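Local coordinates for protein chintase (Rhizomucor miehei, PDB 5YUQ) that hydrolyses the beta-1,4 glycosidic bonds of chitin as a family 18 glycoside hydrolase whose active site forms a tunnel, at residues S16-H24 against N359-R369; G236-I245 against Y314-S325. All coordinates share one frame; numbering follows the deposited sequence. Where two conformers were deposited one is given.

Contact 1 of 2, residues S16-H24 against N359-R369; sequences SIAWDKLDH and NTLLNALQDIR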
loop_
_atom_site.group_PDB
_atom_site.type_symbol
_atom_site.label_atom_id
_atom_site.label_comp_id
_atom_site.label_asym_id
_atom_site.label_seq_id
_atom_site.Cartn_x
_atom_site.Cartn_y
_atom_site.Cartn_z
ATOM N N SER A 16 15.024 8.276 -12.115
ATOM C CA SER A 16 14.545 9.617 -12.431
ATOM C C SER A 16 13.109 9.772 -11.935
ATOM O O SER A 16 12.236 8.971 -12.279
ATOM C CB SER A 16 14.606 9.865 -13.938
ATOM O OG SER A 16 14.033 11.115 -14.278
ATOM N N ILE A 17 12.863 10.793 -11.121
ATOM C CA ILE A 17 11.528 11.025 -10.583
ATOM C C ILE A 17 10.781 12.032 -11.453
ATOM O O ILE A 17 11.268 13.138 -11.696
ATOM C CB ILE A 17 11.604 11.523 -9.126
ATOM C CG1 ILE A 17 12.225 10.440 -8.227
ATOM C CG2 ILE A 17 10.227 11.912 -8.612
ATOM C CD1 ILE A 17 12.396 10.872 -6.778
ATOM N N ALA A 18 9.606 11.640 -11.943
ATOM C CA ALA A 18 8.833 12.496 -12.844
ATOM C C ALA A 18 8.052 13.530 -12.048
ATOM O O ALA A 18 6.832 13.440 -11.918
ATOM C CB ALA A 18 7.893 11.661 -13.703
ATOM N N TRP A 19 8.770 14.518 -11.528
ATOM C CA TRP A 19 8.194 15.504 -10.622
ATOM C C TRP A 19 6.937 16.179 -11.162
ATOM O O TRP A 19 6.018 16.475 -10.403
ATOM C CB TRP A 19 9.236 16.569 -10.288
ATOM C CG TRP A 19 10.434 16.032 -9.578
ATOM C CD1 TRP A 19 11.685 15.855 -10.091
ATOM C CD2 TRP A 19 10.493 15.600 -8.216
ATOM N NE1 TRP A 19 12.521 15.344 -9.127
ATOM C CE2 TRP A 19 11.811 15.179 -7.967
ATOM C CE3 TRP A 19 9.556 15.536 -7.180
ATOM C CZ2 TRP A 19 12.216 14.693 -6.723
ATOM C CZ3 TRP A 19 9.961 15.064 -5.948
ATOM C CH2 TRP A 19 11.277 14.646 -5.731
ATOM N N ASP A 20 6.885 16.421 -12.467
ATOM C CA ASP A 20 5.749 17.153 -13.029
ATOM C C ASP A 20 4.487 16.300 -13.111
ATOM O O ASP A 20 3.406 16.806 -13.401
ATOM C CB ASP A 20 6.107 17.754 -14.393
ATOM C CG ASP A 20 7.112 18.881 -14.278
ATOM O OD1 ASP A 20 6.907 19.770 -13.422
ATOM O OD2 ASP A 20 8.113 18.873 -15.027
ATOM N N LYS A 21 4.628 15.010 -12.827
ATOM C CA LYS A 21 3.500 14.086 -12.899
ATOM C C LYS A 21 2.976 13.649 -11.527
ATOM O O LYS A 21 2.172 12.719 -11.425
ATOM C CB LYS A 21 3.876 12.867 -13.752
ATOM C CG LYS A 21 4.221 13.224 -15.206
ATOM C CD LYS A 21 4.765 12.016 -15.960
ATOM C CE LYS A 21 5.135 12.353 -17.409
ATOM N NZ LYS A 21 3.935 12.652 -18.227
ATOM N N LEU A 22 3.409 14.338 -10.474
ATOM C CA LEU A 22 2.981 13.980 -9.119
ATOM C C LEU A 22 2.982 15.194 -8.217
ATOM O O LEU A 22 3.598 16.211 -8.541
ATOM C CB LEU A 22 3.880 12.876 -8.544
ATOM C CG LEU A 22 5.394 13.126 -8.506
ATOM C CD1 LEU A 22 5.817 13.870 -7.248
ATOM C CD2 LEU A 22 6.140 11.817 -8.614
ATOM N N ASP A 23 2.310 15.078 -7.079
ATOM C CA ASP A 23 2.183 16.198 -6.153
ATOM C C ASP A 23 2.930 15.982 -4.850
ATOM O O ASP A 23 3.285 16.936 -4.163
ATOM C CB ASP A 23 0.708 16.424 -5.828
ATOM C CG ASP A 23 -0.121 16.653 -7.061
ATOM O OD1 ASP A 23 0.097 17.690 -7.720
ATOM O OD2 ASP A 23 -0.994 15.814 -7.367
ATOM N N HIS A 24 3.155 14.725 -4.502
ATOM C CA HIS A 24 3.588 14.380 -3.164
ATOM C C HIS A 24 4.449 13.131 -3.246
ATOM O O HIS A 24 4.049 12.146 -3.856
ATOM C CB HIS A 24 2.326 14.123 -2.320
ATOM C CG HIS A 24 2.582 13.798 -0.883
ATOM N ND1 HIS A 24 1.713 13.021 -0.147
ATOM C CD2 HIS A 24 3.561 14.181 -0.029
ATOM C CE1 HIS A 24 2.158 12.921 1.095
ATOM N NE2 HIS A 24 3.274 13.618 1.195
ATOM N N ASN A 359 6.728 6.094 -18.401
ATOM C CA ASN A 359 5.754 6.515 -17.392
ATOM C C ASN A 359 4.344 6.061 -17.744
ATOM O O ASN A 359 3.384 6.779 -17.475
ATOM C CB ASN A 359 5.747 8.045 -17.196
ATOM C CG ASN A 359 7.142 8.634 -17.047
ATOM O OD1 ASN A 359 7.806 8.439 -16.026
ATOM N ND2 ASN A 359 7.576 9.397 -18.051
ATOM N N THR A 360 4.215 4.874 -18.334
ATOM C CA THR A 360 2.906 4.368 -18.746
ATOM C C THR A 360 1.877 4.385 -17.613
ATOM O O THR A 360 0.773 4.907 -17.776
ATOM C CB THR A 360 2.997 2.942 -19.304
ATOM O OG1 THR A 360 3.862 2.932 -20.448
ATOM C CG2 THR A 360 1.621 2.447 -19.725
ATOM N N LEU A 361 2.236 3.812 -16.468
ATOM C CA LEU A 361 1.295 3.738 -15.352
ATOM C C LEU A 361 1.094 5.079 -14.662
ATOM O O LEU A 361 -0.022 5.408 -14.279
ATOM C CB LEU A 361 1.713 2.672 -14.341
ATOM C CG LEU A 361 1.801 1.258 -14.918
ATOM C CD1 LEU A 361 1.929 0.283 -13.774
ATOM C CD2 LEU A 361 0.585 0.929 -15.777
ATOM N N LEU A 362 2.154 5.865 -14.510
ATOM C CA LEU A 362 2.000 7.174 -13.873
ATOM C C LEU A 362 1.173 8.109 -14.750
ATOM O O LEU A 362 0.340 8.863 -14.248
ATOM C CB LEU A 362 3.362 7.788 -13.538
ATOM C CG LEU A 362 3.380 9.145 -12.821
ATOM C CD1 LEU A 362 2.577 9.104 -11.524
ATOM C CD2 LEU A 362 4.813 9.577 -12.552
ATOM N N ASN A 363 1.371 8.022 -16.062
ATOM C CA ASN A 363 0.535 8.769 -16.993
ATOM C C ASN A 363 -0.931 8.391 -16.856
ATOM O O ASN A 363 -1.806 9.236 -16.981
ATOM C CB ASN A 363 0.998 8.544 -18.435
ATOM C CG ASN A 363 2.287 9.263 -18.740
ATOM O OD1 ASN A 363 2.708 10.139 -17.985
ATOM N ND2 ASN A 363 2.911 8.921 -19.855
ATOM N N ALA A 364 -1.194 7.115 -16.593
ATOM C CA ALA A 364 -2.562 6.626 -16.429
ATOM C C ALA A 364 -3.269 7.225 -15.219
ATOM O O ALA A 364 -4.488 7.130 -15.091
ATOM C CB ALA A 364 -2.563 5.100 -16.330
ATOM N N LEU A 365 -2.504 7.830 -14.319
ATOM C CA LEU A 365 -3.090 8.393 -13.113
ATOM C C LEU A 365 -3.372 9.885 -13.231
ATOM O O LEU A 365 -3.993 10.448 -12.341
ATOM C CB LEU A 365 -2.185 8.141 -11.903
ATOM C CG LEU A 365 -1.927 6.678 -11.545
ATOM C CD1 LEU A 365 -1.047 6.571 -10.296
ATOM C CD2 LEU A 365 -3.245 5.951 -11.345
ATOM N N GLN A 366 -2.938 10.521 -14.317
ATOM C CA GLN A 366 -2.956 11.985 -14.352
ATOM C C GLN A 366 -4.321 12.642 -14.216
ATOM O O GLN A 366 -4.404 13.768 -13.743
ATOM C CB GLN A 366 -2.206 12.518 -15.579
ATOM C CG GLN A 366 -0.739 12.138 -15.558
ATOM C CD GLN A 366 -0.035 12.659 -14.319
ATOM O OE1 GLN A 366 0.016 13.868 -14.083
ATOM N NE2 GLN A 366 0.510 11.749 -13.518
ATOM N N ASP A 367 -5.394 11.957 -14.592
ATOM C CA ASP A 367 -6.713 12.575 -14.496
ATOM C C ASP A 367 -7.123 12.913 -13.063
ATOM O O ASP A 367 -8.055 13.678 -12.858
ATOM C CB ASP A 367 -7.795 11.722 -15.169
ATOM C CG ASP A 367 -7.701 11.745 -16.679
ATOM O OD1 ASP A 367 -7.002 12.626 -17.223
ATOM O OD2 ASP A 367 -8.334 10.883 -17.326
ATOM N N ILE A 368 -6.440 12.342 -12.075
ATOM C CA ILE A 368 -6.755 12.648 -10.685
ATOM C C ILE A 368 -6.305 14.057 -10.322
ATOM O O ILE A 368 -6.845 14.654 -9.390
ATOM C CB ILE A 368 -6.125 11.621 -9.702
ATOM C CG1 ILE A 368 -6.828 11.662 -8.340
ATOM C CG2 ILE A 368 -4.650 11.897 -9.509
ATOM C CD1 ILE A 368 -8.256 11.152 -8.368
ATOM N N ARG A 369 -5.335 14.605 -11.053
ATOM C CA ARG A 369 -4.803 15.916 -10.673
ATOM C C ARG A 369 -5.328 17.049 -11.538
ATOM O O ARG A 369 -4.605 18.001 -11.851
ATOM C CB ARG A 369 -3.270 15.931 -10.598
ATOM C CG ARG A 369 -2.561 14.944 -11.476
ATOM C CD ARG A 369 -1.165 14.665 -10.939
ATOM N NE ARG A 369 -0.507 15.868 -10.442
ATOM C CZ ARG A 369 0.428 16.537 -11.105
ATOM N NH1 ARG A 369 0.816 16.124 -12.304
ATOM N NH2 ARG A 369 0.972 17.623 -10.571
HETATM O O HOH W 1 10.407 9.087 -14.991
HETATM O O HOH W 2 2.926 19.370 -11.655
#
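The guanidinium group of R369 lies against the D20-D23 backbone: L22 N sits 3.6 Å above one face, displaced toward the rim, while D23 OD1, Q366 OE1 and a water lie in plane at the edge and D20 O somewhat out of it. Two nitrogens grip the D23 carboxylate side-on, NH2 reaching OD1 at 3.0 Å and NE reaching OD2 at 3.1 Å. The two planes are 58° apart, and both carboxylate oxygens are approached from above their own plane, so this salt bridge is bidentate without being coplanar. NH1 is shared between two acceptors: it donates to D20 O at 2.9 Å and to Q366 OE1. The water links D20 O to R369 NH2.

The Q366 amide is fixed at both ends. While OE1 takes the arginine proton, NE2 donates to K21 O (2.8 Å, nearly straight at 166°) and, almost exactly in the amide plane, to L362 O. The bend at chi2 (-59°) folds the amide back toward the end of the preceding helix, 360-363, where L362 O receives NE2 and L365 N from opposite faces of its plane. K21 runs extended as far as CE and then bends at chi4, bringing NZ to N363 OD1 at 2.8 Å. At the root of that chain, L362 CD2 touches both K21 CB (3.6 Å) and A18 CB (3.9 Å).

D23 OD2 is also bound by L4 N at the start of strand 4-9, and R369 itself touches L4. This is a largely polar surface contact at the N-terminal end of the strands of the family 18 TIM barrel, fastening the C-terminal helical turns to the loop that leads into strand 24-32.

Contact 2 of 2, residues G236-I245 against Y314-S325; sequences GRVSKTLEPI and YAYSFSGSKVLS
I245 and Y316 meet with the isoleucine over the tyrosine ring. From its backbone N, which lies 3.5 Å above the ring centre, the residue continues to CB, 4.0 Å from the centroid in a CH-pi contact. CG2 then turns toward Y316 CB and the edge of the Y314 ring, while CG1 skirts Y316 CD1. With CG1 anti to the carbonyl carbon (chi1 -79°) and the chain extended at chi2, CD1 reaches V323 CG2, 3.6 Å away. T241 CG2 closes on the other V323 branch, CG1, at 3.5 Å.

At the far end of the tyrosine, OH and S321 OG share a hydrogen bond in the ring plane. S321 OG also lies 2.8 Å from T241 OG1, which in turn donates to E243 O; a water bonds S321 OG and, weakly, L242 O. P244 lies alongside Y316 and F318, CB near Y316 CE2 and CG near F318 CE1.

Strand 236-240 pairs antiparallel with 322-325, and T241 N to S321 O (2.9 Å) continues the pattern into the G1 bulge where S321 and K322 both face S317. The R237 guanidinium is turned elsewhere, to D182. Hairpin 312-317/322-325 falls between barrel strands 228-240 and 346-350, consistent with the alpha+beta insertion domain of many family 18 chitinases.

The chemistry is thus divided: backbone bonds set the strand register, whereas loop 241-245 is held against the hairpin by an aliphatic-aromatic cluster bordered by linked hydroxyls.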
loop_
_atom_site.group_PDB
_atom_site.type_symbol
_atom_site.label_atom_id
_atom_site.label_comp_id
_atom_site.label_asym_id
_atom_site.label_seq_id
_atom_site.Cartn_x
_atom_site.Cartn_y
_atom_site.Cartn_z
ATOM N N GLY A 236 2.008 -6.482 -10.339
ATOM C CA GLY A 236 0.996 -7.507 -10.226
ATOM C C GLY A 236 1.538 -8.654 -9.397
ATOM O O GLY A 236 2.649 -8.572 -8.866
ATOM N N ARG A 237 0.759 -9.719 -9.276
ATOM C CA ARG A 237 1.205 -10.891 -8.520
ATOM C C ARG A 237 0.893 -12.160 -9.282
ATOM O O ARG A 237 -0.169 -12.274 -9.897
ATOM C CB ARG A 237 0.535 -10.939 -7.147
ATOM C CG ARG A 237 0.722 -12.267 -6.414
ATOM C CD ARG A 237 0.402 -12.163 -4.921
ATOM N NE ARG A 237 1.288 -11.201 -4.271
ATOM C CZ ARG A 237 0.966 -9.939 -4.036
ATOM N NH1 ARG A 237 -0.240 -9.489 -4.365
ATOM N NH2 ARG A 237 1.841 -9.132 -3.458
ATOM N N VAL A 238 1.826 -13.108 -9.258
ATOM C CA VAL A 238 1.555 -14.420 -9.819
ATOM C C VAL A 238 1.071 -15.400 -8.756
ATOM O O VAL A 238 1.500 -15.352 -7.601
ATOM C CB VAL A 238 2.776 -15.013 -10.572
ATOM C CG1 VAL A 238 3.069 -14.200 -11.824
ATOM C CG2 VAL A 238 3.995 -15.092 -9.663
ATOM N N SER A 239 0.133 -16.250 -9.152
ATOM C CA SER A 239 -0.285 -17.392 -8.353
ATOM C C SER A 239 -0.126 -18.621 -9.226
ATOM O O SER A 239 -0.085 -18.528 -10.454
ATOM C CB SER A 239 -1.746 -17.257 -7.939
ATOM O OG SER A 239 -1.935 -16.130 -7.098
ATOM N N LYS A 240 -0.041 -19.782 -8.598
ATOM C CA LYS A 240 0.035 -21.028 -9.344
ATOM C C LYS A 240 -1.347 -21.663 -9.389
ATOM O O LYS A 240 -1.896 -22.025 -8.348
ATOM C CB LYS A 240 1.000 -21.990 -8.664
ATOM C CG LYS A 240 1.197 -23.282 -9.454
ATOM C CD LYS A 240 2.104 -24.247 -8.728
ATOM C CE LYS A 240 2.416 -25.436 -9.633
ATOM N NZ LYS A 240 3.280 -26.428 -8.944
ATOM N N THR A 241 -1.919 -21.788 -10.583
ATOM C CA THR A 241 -3.223 -22.433 -10.706
ATOM C C THR A 241 -3.064 -23.952 -10.682
ATOM O O THR A 241 -2.030 -24.488 -11.098
ATOM C CB THR A 241 -3.967 -22.003 -11.979
ATOM O OG1 THR A 241 -3.307 -22.539 -13.132
ATOM C CG2 THR A 241 -3.990 -20.488 -12.088
ATOM N N LEU A 242 -4.086 -24.646 -10.190
ATOM C CA LEU A 242 -4.044 -26.103 -10.128
ATOM C C LEU A 242 -4.330 -26.715 -11.487
ATOM O O LEU A 242 -3.844 -27.797 -11.787
ATOM C CB LEU A 242 -5.046 -26.634 -9.101
ATOM C CG LEU A 242 -4.820 -26.172 -7.666
ATOM C CD1 LEU A 242 -5.830 -26.828 -6.726
ATOM C CD2 LEU A 242 -3.399 -26.487 -7.243
ATOM N N GLU A 243 -5.134 -26.021 -12.289
ATOM C CA GLU A 243 -5.444 -26.434 -13.661
ATOM C C GLU A 243 -5.270 -25.218 -14.560
ATOM O O GLU A 243 -5.209 -24.092 -14.072
ATOM C CB GLU A 243 -6.883 -26.948 -13.756
ATOM C CG GLU A 243 -7.173 -28.202 -12.964
ATOM C CD GLU A 243 -6.462 -29.414 -13.502
ATOM O OE1 GLU A 243 -6.183 -29.448 -14.718
ATOM O OE2 GLU A 243 -6.196 -30.343 -12.707
ATOM N N PRO A 244 -5.180 -25.425 -15.876
ATOM C CA PRO A 244 -4.955 -24.270 -16.752
ATOM C C PRO A 244 -6.124 -23.288 -16.776
ATOM O O PRO A 244 -7.279 -23.678 -16.570
ATOM C CB PRO A 244 -4.776 -24.910 -18.134
ATOM C CG PRO A 244 -4.260 -26.306 -17.821
ATOM C CD PRO A 244 -4.982 -26.710 -16.575
ATOM N N ILE A 245 -5.808 -22.018 -17.002
ATOM C CA ILE A 245 -6.825 -21.024 -17.298
ATOM C C ILE A 245 -7.061 -21.040 -18.801
ATOM O O ILE A 245 -6.123 -21.198 -19.587
ATOM C CB ILE A 245 -6.400 -19.636 -16.801
ATOM C CG1 ILE A 245 -6.631 -19.542 -15.290
ATOM C CG2 ILE A 245 -7.153 -18.523 -17.540
ATOM C CD1 ILE A 245 -6.222 -18.210 -14.697
ATOM N N TYR A 314 -5.585 -9.869 -16.452
ATOM C CA TYR A 314 -4.843 -10.981 -15.904
ATOM C C TYR A 314 -4.308 -11.790 -17.056
ATOM O O TYR A 314 -4.764 -11.643 -18.188
ATOM C CB TYR A 314 -5.703 -11.834 -14.961
ATOM C CG TYR A 314 -6.882 -12.524 -15.605
ATOM C CD1 TYR A 314 -8.082 -11.851 -15.816
ATOM C CD2 TYR A 314 -6.810 -13.859 -15.966
ATOM C CE1 TYR A 314 -9.166 -12.490 -16.385
ATOM C CE2 TYR A 314 -7.885 -14.502 -16.533
ATOM C CZ TYR A 314 -9.054 -13.818 -16.749
ATOM O OH TYR A 314 -10.121 -14.461 -17.321
ATOM N N ALA A 315 -3.307 -12.614 -16.781
ATOM C CA ALA A 315 -2.672 -13.369 -17.846
ATOM C C ALA A 315 -2.314 -14.750 -17.339
ATOM O O ALA A 315 -2.024 -14.933 -16.159
ATOM C CB ALA A 315 -1.435 -12.635 -18.354
ATOM N N TYR A 316 -2.352 -15.731 -18.231
ATOM C CA TYR A 316 -2.009 -17.084 -17.845
ATOM C C TYR A 316 -0.799 -17.574 -18.632
ATOM O O TYR A 316 -0.730 -17.413 -19.850
ATOM C CB TYR A 316 -3.189 -18.028 -18.067
ATOM C CG TYR A 316 -2.865 -19.451 -17.677
ATOM C CD1 TYR A 316 -2.706 -19.807 -16.342
ATOM C CD2 TYR A 316 -2.695 -20.433 -18.640
ATOM C CE1 TYR A 316 -2.395 -21.115 -15.978
ATOM C CE2 TYR A 316 -2.387 -21.734 -18.283
ATOM C CZ TYR A 316 -2.239 -22.063 -16.954
ATOM O OH TYR A 316 -1.930 -23.359 -16.614
ATOM N N SER A 317 0.155 -18.159 -17.916
ATOM C CA SER A 317 1.301 -18.799 -18.546
ATOM C C SER A 317 1.205 -20.291 -18.322
ATOM O O SER A 317 1.322 -20.757 -17.193
ATOM C CB SER A 317 2.606 -18.283 -17.938
ATOM O OG SER A 317 3.704 -19.065 -18.397
ATOM N N PHE A 318 1.020 -21.050 -19.404
ATOM C CA PHE A 318 0.904 -22.497 -19.287
ATOM C C PHE A 318 2.196 -23.038 -18.673
ATOM O O PHE A 318 2.177 -23.942 -17.840
ATOM C CB PHE A 318 0.624 -23.129 -20.654
ATOM C CG PHE A 318 0.264 -24.578 -20.571
ATOM C CD1 PHE A 318 -1.054 -24.980 -20.415
ATOM C CD2 PHE A 318 1.252 -25.545 -20.633
ATOM C CE1 PHE A 318 -1.384 -26.322 -20.326
ATOM C CE2 PHE A 318 0.937 -26.883 -20.536
ATOM C CZ PHE A 318 -0.383 -27.282 -20.384
ATOM N N SER A 319 3.322 -22.456 -19.080
ATOM C CA SER A 319 4.607 -22.783 -18.469
ATOM C C SER A 319 4.623 -22.308 -17.017
ATOM O O SER A 319 4.560 -21.109 -16.746
ATOM C CB SER A 319 5.751 -22.134 -19.245
ATOM O OG SER A 319 6.989 -22.367 -18.600
ATOM N N GLY A 320 4.702 -23.257 -16.088
ATOM C CA GLY A 320 4.643 -22.956 -14.669
ATOM C C GLY A 320 3.225 -22.817 -14.140
ATOM O O GLY A 320 3.035 -22.615 -12.937
ATOM N N SER A 321 2.245 -22.929 -15.036
ATOM C CA SER A 321 0.820 -22.785 -14.706
ATOM C C SER A 321 0.565 -21.567 -13.825
ATOM O O SER A 321 -0.083 -21.654 -12.786
ATOM C CB SER A 321 0.261 -24.046 -14.044
ATOM O OG SER A 321 -1.162 -24.022 -14.052
ATOM N N LYS A 322 1.069 -20.426 -14.270
ATOM C CA LYS A 322 1.006 -19.202 -13.481
ATOM C C LYS A 322 -0.100 -18.293 -13.973
ATOM O O LYS A 322 -0.227 -18.058 -15.171
ATOM C CB LYS A 322 2.333 -18.450 -13.599
ATOM C CG LYS A 322 3.552 -19.326 -13.384
ATOM C CD LYS A 322 4.822 -18.510 -13.225
ATOM C CE LYS A 322 5.293 -17.905 -14.527
ATOM N NZ LYS A 322 6.754 -17.594 -14.468
ATOM N N VAL A 323 -0.886 -17.764 -13.045
ATOM C CA VAL A 323 -1.765 -16.645 -13.366
ATOM C C VAL A 323 -1.187 -15.365 -12.779
ATOM O O VAL A 323 -0.778 -15.330 -11.619
ATOM C CB VAL A 323 -3.219 -16.865 -12.889
ATOM C CG1 VAL A 323 -3.267 -17.103 -11.389
ATOM C CG2 VAL A 323 -4.084 -15.672 -13.282
ATOM N N LEU A 324 -1.106 -14.331 -13.609
ATOM C CA LEU A 324 -0.647 -13.019 -13.176
ATOM C C LEU A 324 -1.840 -12.108 -13.119
ATOM O O LEU A 324 -2.491 -11.880 -14.137
ATOM C CB LEU A 324 0.362 -12.445 -14.184
ATOM C CG LEU A 324 0.774 -10.977 -14.007
ATOM C CD1 LEU A 324 1.594 -10.802 -12.755
ATOM C CD2 LEU A 324 1.548 -10.490 -15.237
ATOM N N SER A 325 -2.145 -11.590 -11.931
ATOM C CA SER A 325 -3.123 -10.521 -11.824
ATOM C C SER A 325 -2.330 -9.236 -11.762
ATOM O O SER A 325 -1.403 -9.124 -10.963
ATOM C CB SER A 325 -3.962 -10.655 -10.558
ATOM O OG SER A 325 -4.712 -9.457 -10.371
HETATM O O HOH W 3 -2.351 -26.590 -14.456
#

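Overall arrangement
Contact 2 is nested within the long loop that contact 1 closes. Their centres stand 30 Å apart and their nearest atoms about 8 Å apart, so they do not touch. Strand 228-240 relates them: V232 and F234 pack against L365 and L361 of 359-369. From the centre of the chain, the centre of contact 1 lies 17 Å away and that of contact 2 lies 23 Å. TIM-barrel active sites lie at the C-terminal strand ends; contact 1 is at the opposite end, whereas contact 2 is on the active-site side and probably flanks the tunnel. The principle illustrated is that one long barrel strand can carry terminal-helix packing along its middle and an antiparallel hairpin at its C-terminal end.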